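Local coordinates for type I modular polyketide synthase (Streptomyces albus subsp. albus, PDB 6IYT), which probably selects an ethylmalonyl extender unit from its coenzyme A thioester and loads it for chain elongation in salinomycin biosynthesis, at residues A[250-255]-A[317-322]; A[256-261]-A[283-288]. All blocks are in the same frame, centred on the assembly; numbering follows the deposited sequence.

Contact 1: A[250-255]-A[317-322]; sequences GAVASV and VASHCA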
loop_
_atom_site.group_PDB
_atom_site.type_symbol
_atom_site.label_atom_id
_atom_site.label_comp_id
_atom_site.label_asym_id
_atom_site.label_seq_id
_atom_site.Cartn_x
_atom_site.Cartn_y
_atom_site.Cartn_z
ATOM N N GLY A 250 -3.979 -18.056 -18.769
ATOM C CA GLY A 250 -2.906 -18.003 -17.797
ATOM C C GLY A 250 -3.287 -17.220 -16.573
ATOM O O GLY A 250 -4.319 -16.581 -16.547
ATOM N N ALA A 251 -2.443 -17.305 -15.545
ATOM C CA ALA A 251 -2.572 -16.506 -14.380
ATOM C C ALA A 251 -1.196 -16.392 -13.704
ATOM O O ALA A 251 -0.168 -16.809 -14.272
ATOM C CB ALA A 251 -3.604 -17.111 -13.448
ATOM N N VAL A 252 -1.159 -15.761 -12.542
ATOM C CA VAL A 252 0.056 -15.668 -11.748
ATOM C C VAL A 252 -0.204 -16.166 -10.316
ATOM O O VAL A 252 -1.228 -15.906 -9.779
ATOM C CB VAL A 252 0.525 -14.222 -11.606
ATOM C CG1 VAL A 252 1.718 -14.088 -10.690
ATOM C CG2 VAL A 252 0.823 -13.627 -12.959
ATOM N N ALA A 253 0.775 -16.864 -9.792
ATOM C CA ALA A 253 0.721 -17.392 -8.437
ATOM C C ALA A 253 1.871 -16.860 -7.612
ATOM O O ALA A 253 2.981 -16.690 -8.097
ATOM C CB ALA A 253 0.770 -18.923 -8.459
ATOM N N SER A 254 1.609 -16.608 -6.344
ATOM C CA SER A 254 2.658 -16.373 -5.393
ATOM C C SER A 254 3.177 -17.717 -4.861
ATOM O O SER A 254 2.393 -18.609 -4.569
ATOM C CB SER A 254 2.123 -15.546 -4.251
ATOM O OG SER A 254 0.991 -16.195 -3.743
ATOM N N VAL A 255 4.473 -17.774 -4.591
ATOM C CA VAL A 255 5.106 -18.988 -4.046
ATOM C C VAL A 255 6.138 -18.588 -3.045
ATOM O O VAL A 255 7.019 -17.817 -3.356
ATOM C CB VAL A 255 5.822 -19.776 -5.149
ATOM C CG1 VAL A 255 6.571 -20.969 -4.550
ATOM C CG2 VAL A 255 4.834 -20.217 -6.218
ATOM N N VAL A 317 -3.968 -12.544 -15.044
ATOM C CA VAL A 317 -3.592 -13.254 -16.278
ATOM C C VAL A 317 -2.094 -13.495 -16.247
ATOM O O VAL A 317 -1.417 -12.991 -15.377
ATOM C CB VAL A 317 -3.943 -12.436 -17.534
ATOM C CG1 VAL A 317 -5.456 -12.272 -17.684
ATOM C CG2 VAL A 317 -3.176 -11.099 -17.587
ATOM N N ALA A 318 -1.563 -14.181 -17.251
ATOM C CA ALA A 318 -0.132 -14.489 -17.272
ATOM C C ALA A 318 0.631 -13.363 -17.942
ATOM O O ALA A 318 1.216 -13.541 -19.002
ATOM C CB ALA A 318 0.131 -15.823 -17.996
ATOM N N SER A 319 0.628 -12.192 -17.321
ATOM C CA SER A 319 1.580 -11.154 -17.665
ATOM C C SER A 319 2.967 -11.597 -17.204
ATOM O O SER A 319 3.122 -12.657 -16.587
ATOM C CB SER A 319 1.179 -9.822 -17.002
ATOM O OG SER A 319 0.722 -10.051 -15.688
ATOM N N HIS A 320 3.979 -10.855 -17.597
ATOM C CA HIS A 320 5.330 -11.066 -17.104
ATOM C C HIS A 320 5.900 -12.404 -17.588
ATOM O O HIS A 320 6.711 -13.018 -16.912
ATOM C CB HIS A 320 5.367 -10.991 -15.562
ATOM C CG HIS A 320 4.863 -9.697 -15.019
ATOM N ND1 HIS A 320 5.475 -8.498 -15.304
ATOM C CD2 HIS A 320 3.697 -9.382 -14.403
ATOM C CE1 HIS A 320 4.764 -7.507 -14.792
ATOM N NE2 HIS A 320 3.654 -8.009 -14.303
ATOM N N CYS A 321 5.451 -12.834 -18.745
ATOM C CA CYS A 321 6.022 -13.969 -19.438
ATOM C C CYS A 321 5.747 -13.836 -20.940
ATOM O O CYS A 321 5.204 -12.815 -21.386
ATOM C CB CYS A 321 5.435 -15.274 -18.889
ATOM S SG CYS A 321 3.724 -15.523 -19.322
ATOM N N ALA A 322 6.172 -14.835 -21.721
ATOM C CA ALA A 322 6.082 -14.765 -23.188
ATOM C C ALA A 322 4.656 -14.671 -23.726
ATOM O O ALA A 322 4.453 -14.341 -24.891
ATOM C CB ALA A 322 6.782 -15.969 -23.808
#
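Val317 and Ala318, which lean against Gly250, Ala251 and Val252, begin the Val-Ala-Ser-His tetrapeptide that ends at His320. In acyltransferases of this family the corresponding motif, Tyr-Ala-Ser-His or His-Ala-Phe-His in relatives, is associated with the choice of extender unit, and its histidine is the catalytic partner of the serine nucleophile. The geometry is consistent with that role: His320 NE2 is hydrogen-bonded to Ser213 OG of the Gly-His-Ser-Gln-Gly sequence, while ND1 is bonded to the carbonyl of Arg372.

Backbone meets backbone where strand 251-255 starts. The carbonyl oxygen Gly250 O receives a CA-H...O contact from Val317 CA at 3.4 Å, with an angle of 155° at the hydrogen. One residue on, Ala251 CA packs on Val317 C at 3.6 Å, and the side chains of both Ala251 and Val317 start out away from the opposing segment. The methyl of Ala318 instead sits 3.7 Å (CB) from Gly250 CA, an approach made possible by the bare alpha carbon of the glycine. Val252 supplies the third point of touch. Its CG2 branch, anti to the carbonyl carbon, reaches Val317 O at 3.4 Å, whereas CG1, anti to the backbone N (chi1 175°), serves the neighbouring strand 286-291. The same Val317 O takes a weak bond of 2.9 Å from Ser319 N, closing an inverse gamma turn centred on Ala318. Just before the motif, Thr316 OG1 is hydrogen-bonded to Val252 N.

No conventional hydrogen bond links the two segments. The chemistry suggests that close fit and the CA-H...O contact, together with the Thr316 bond, set where the motif starts, while the hydrogen bonds of His320 are made elsewhere.

Contact 2: A[256-261]-A[283-288]; sequences SLPAAE and GPRSVT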
loop_
_atom_site.group_PDB
_atom_site.type_symbol
_atom_site.label_atom_id
_atom_site.label_comp_id
_atom_site.label_asym_id
_atom_site.label_seq_id
_atom_site.Cartn_x
_atom_site.Cartn_y
_atom_site.Cartn_z
ATOM N N SER A 256 6.021 -19.059 -1.806
ATOM C CA SER A 256 7.035 -18.721 -0.794
ATOM C C SER A 256 8.236 -19.691 -0.798
ATOM O O SER A 256 8.463 -20.418 0.176
ATOM C CB SER A 256 6.405 -18.663 0.600
ATOM O OG SER A 256 5.232 -17.888 0.571
ATOM N N LEU A 257 8.995 -19.672 -1.895
ATOM C CA LEU A 257 10.279 -20.346 -1.996
ATOM C C LEU A 257 11.232 -19.435 -2.763
ATOM O O LEU A 257 10.794 -18.618 -3.545
ATOM C CB LEU A 257 10.142 -21.636 -2.773
ATOM C CG LEU A 257 9.433 -22.838 -2.170
ATOM C CD1 LEU A 257 9.361 -23.899 -3.239
ATOM C CD2 LEU A 257 10.129 -23.373 -0.914
ATOM N N PRO A 258 12.533 -19.655 -2.607
ATOM C CA PRO A 258 13.567 -18.966 -3.371
ATOM C C PRO A 258 13.436 -19.244 -4.855
ATOM O O PRO A 258 13.052 -20.343 -5.233
ATOM C CB PRO A 258 14.884 -19.562 -2.822
ATOM C CG PRO A 258 14.533 -20.184 -1.526
ATOM C CD PRO A 258 13.092 -20.587 -1.606
ATOM N N ALA A 259 13.821 -18.274 -5.687
ATOM C CA ALA A 259 13.744 -18.432 -7.136
ATOM C C ALA A 259 14.352 -19.742 -7.603
ATOM O O ALA A 259 13.763 -20.441 -8.387
ATOM C CB ALA A 259 14.402 -17.266 -7.844
ATOM N N ALA A 260 15.550 -20.067 -7.121
ATOM C CA ALA A 260 16.257 -21.245 -7.631
ATOM C C ALA A 260 15.451 -22.521 -7.393
ATOM O O ALA A 260 15.430 -23.416 -8.247
ATOM C CB ALA A 260 17.631 -21.367 -6.990
ATOM N N GLU A 261 14.846 -22.646 -6.220
ATOM C CA GLU A 261 14.044 -23.805 -5.918
ATOM C C GLU A 261 12.829 -23.876 -6.849
ATOM O O GLU A 261 12.441 -24.938 -7.286
ATOM C CB GLU A 261 13.589 -23.775 -4.449
ATOM C CG GLU A 261 13.935 -25.030 -3.660
ATOM C CD GLU A 261 14.581 -24.740 -2.297
ATOM O OE1 GLU A 261 14.175 -23.766 -1.626
ATOM O OE2 GLU A 261 15.428 -25.557 -1.857
ATOM N N GLY A 283 11.131 -11.249 -2.639
ATOM C CA GLY A 283 12.083 -11.324 -1.536
ATOM C C GLY A 283 12.865 -12.609 -1.621
ATOM O O GLY A 283 12.638 -13.411 -2.544
ATOM N N PRO A 284 13.755 -12.857 -0.631
ATOM C CA PRO A 284 14.691 -13.983 -0.784
ATOM C C PRO A 284 13.959 -15.310 -0.820
ATOM O O PRO A 284 14.456 -16.285 -1.420
ATOM C CB PRO A 284 15.569 -13.908 0.473
ATOM C CG PRO A 284 15.308 -12.593 1.098
ATOM C CD PRO A 284 14.203 -11.886 0.373
ATOM N N ARG A 285 12.730 -15.324 -0.291
ATOM C CA ARG A 285 11.952 -16.537 -0.236
ATOM C C ARG A 285 10.536 -16.292 -0.697
ATOM O O ARG A 285 9.618 -16.991 -0.308
ATOM C CB ARG A 285 11.954 -17.113 1.183
ATOM C CG ARG A 285 13.346 -17.484 1.669
ATOM C CD ARG A 285 13.379 -18.889 2.245
ATOM N NE ARG A 285 14.475 -19.053 3.190
ATOM C CZ ARG A 285 15.760 -19.158 2.849
ATOM N NH1 ARG A 285 16.688 -19.250 3.795
ATOM N NH2 ARG A 285 16.116 -19.191 1.574
ATOM N N SER A 286 10.389 -15.386 -1.646
ATOM C CA SER A 286 9.088 -15.016 -2.115
ATOM C C SER A 286 9.157 -14.648 -3.604
ATOM O O SER A 286 9.759 -13.639 -3.962
ATOM C CB SER A 286 8.594 -13.814 -1.306
ATOM O OG SER A 286 7.438 -13.302 -1.899
ATOM N N VAL A 287 8.513 -15.445 -4.449
ATOM C CA VAL A 287 8.479 -15.180 -5.915
ATOM C C VAL A 287 7.077 -15.382 -6.446
ATOM O O VAL A 287 6.176 -15.773 -5.692
ATOM C CB VAL A 287 9.454 -16.088 -6.726
ATOM C CG1 VAL A 287 10.879 -15.989 -6.180
ATOM C CG2 VAL A 287 8.967 -17.534 -6.739
ATOM N N THR A 288 6.832 -14.904 -7.658
ATOM C CA THR A 288 5.607 -15.180 -8.356
ATOM C C THR A 288 5.924 -15.951 -9.648
ATOM O O THR A 288 6.919 -15.797 -10.179
ATOM C CB THR A 288 4.854 -13.900 -8.746
ATOM O OG1 THR A 288 5.713 -13.099 -9.514
ATOM C CG2 THR A 288 4.453 -13.113 -7.513
#
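Pro284 turns its carbonyl, rather than its ring, to Pro258. Pro284 O stands 3.4 Å from Pro258 CA, in a bent CA-H...O contact with 131° at the hydrogen, and 3.6 Å from Pro258 CB. The side chain of Pro284 packs on helix 401-411. Arg285 uses both backbone and side chain. Its O lies 3.1 Å from Ser256 CA, and Leu257 N also comes near it, but at an angle too poor for a hydrogen bond. The side chain, bent at chi2 (-131°), runs past the proline ring, and NH2 at the edge of the guanidinium reaches Pro258 CG at 3.6 Å, close to the guanidinium plane. Glu261 lies on the same helix that Pro258 precedes, its carboxylate too distant for a salt bridge, although the opposite charges would probably attract.

Pro284 and Arg285 form the two-residue loop of a beta hairpin, closed by paired backbone bonds between Gly283 and Ser286, that joins strand 276-283 to strand 286-291. The order of strands and helices here, beta-alpha-beta-beta-alpha-beta, is that of the ferredoxin-like small subdomain of acyltransferases. Segment 256-261 holds the turn after the first strand and the start of the first helix, with Pro258 at the N-cap position. At Ser286 the CA approaches that of Ser256, while its side chain starts away from the turn. Val287 then points into the turn. Its CG1, anti to the carbonyl carbon (chi1 -54°), lies 3.8 Å from Ala259 N and 4.1 Å from Ala259 CB, and both methyls lie close to Leu257 O, CG1 at 3.7 Å; this buried oxygen has no polar partner in the model.

How the contacts relate
Contact 2 and strand 251-255 of contact 1 belong to the small ferredoxin-like subdomain, whereas 317-322 leaves its last strand, 310-312, and leads toward Ser213; the contact centres are about 15 Å apart. Strand 251-255 runs straight into the turn and helix 259-266 of contact 2, and 283-288 follows after strand 276-283, before the 317-322 loop. Strands 251-255 and 286-291 are antiparallel neighbours in one mixed sheet: Val255 N lies 2.8 Å from Val287 O, a probable hydrogen bond, and Val252 CG1 packs on Thr288 CB at 3.7 Å. One strand thus connects two settings, its start buried beside the probable catalytic motif and the turn after its end in a surface contact.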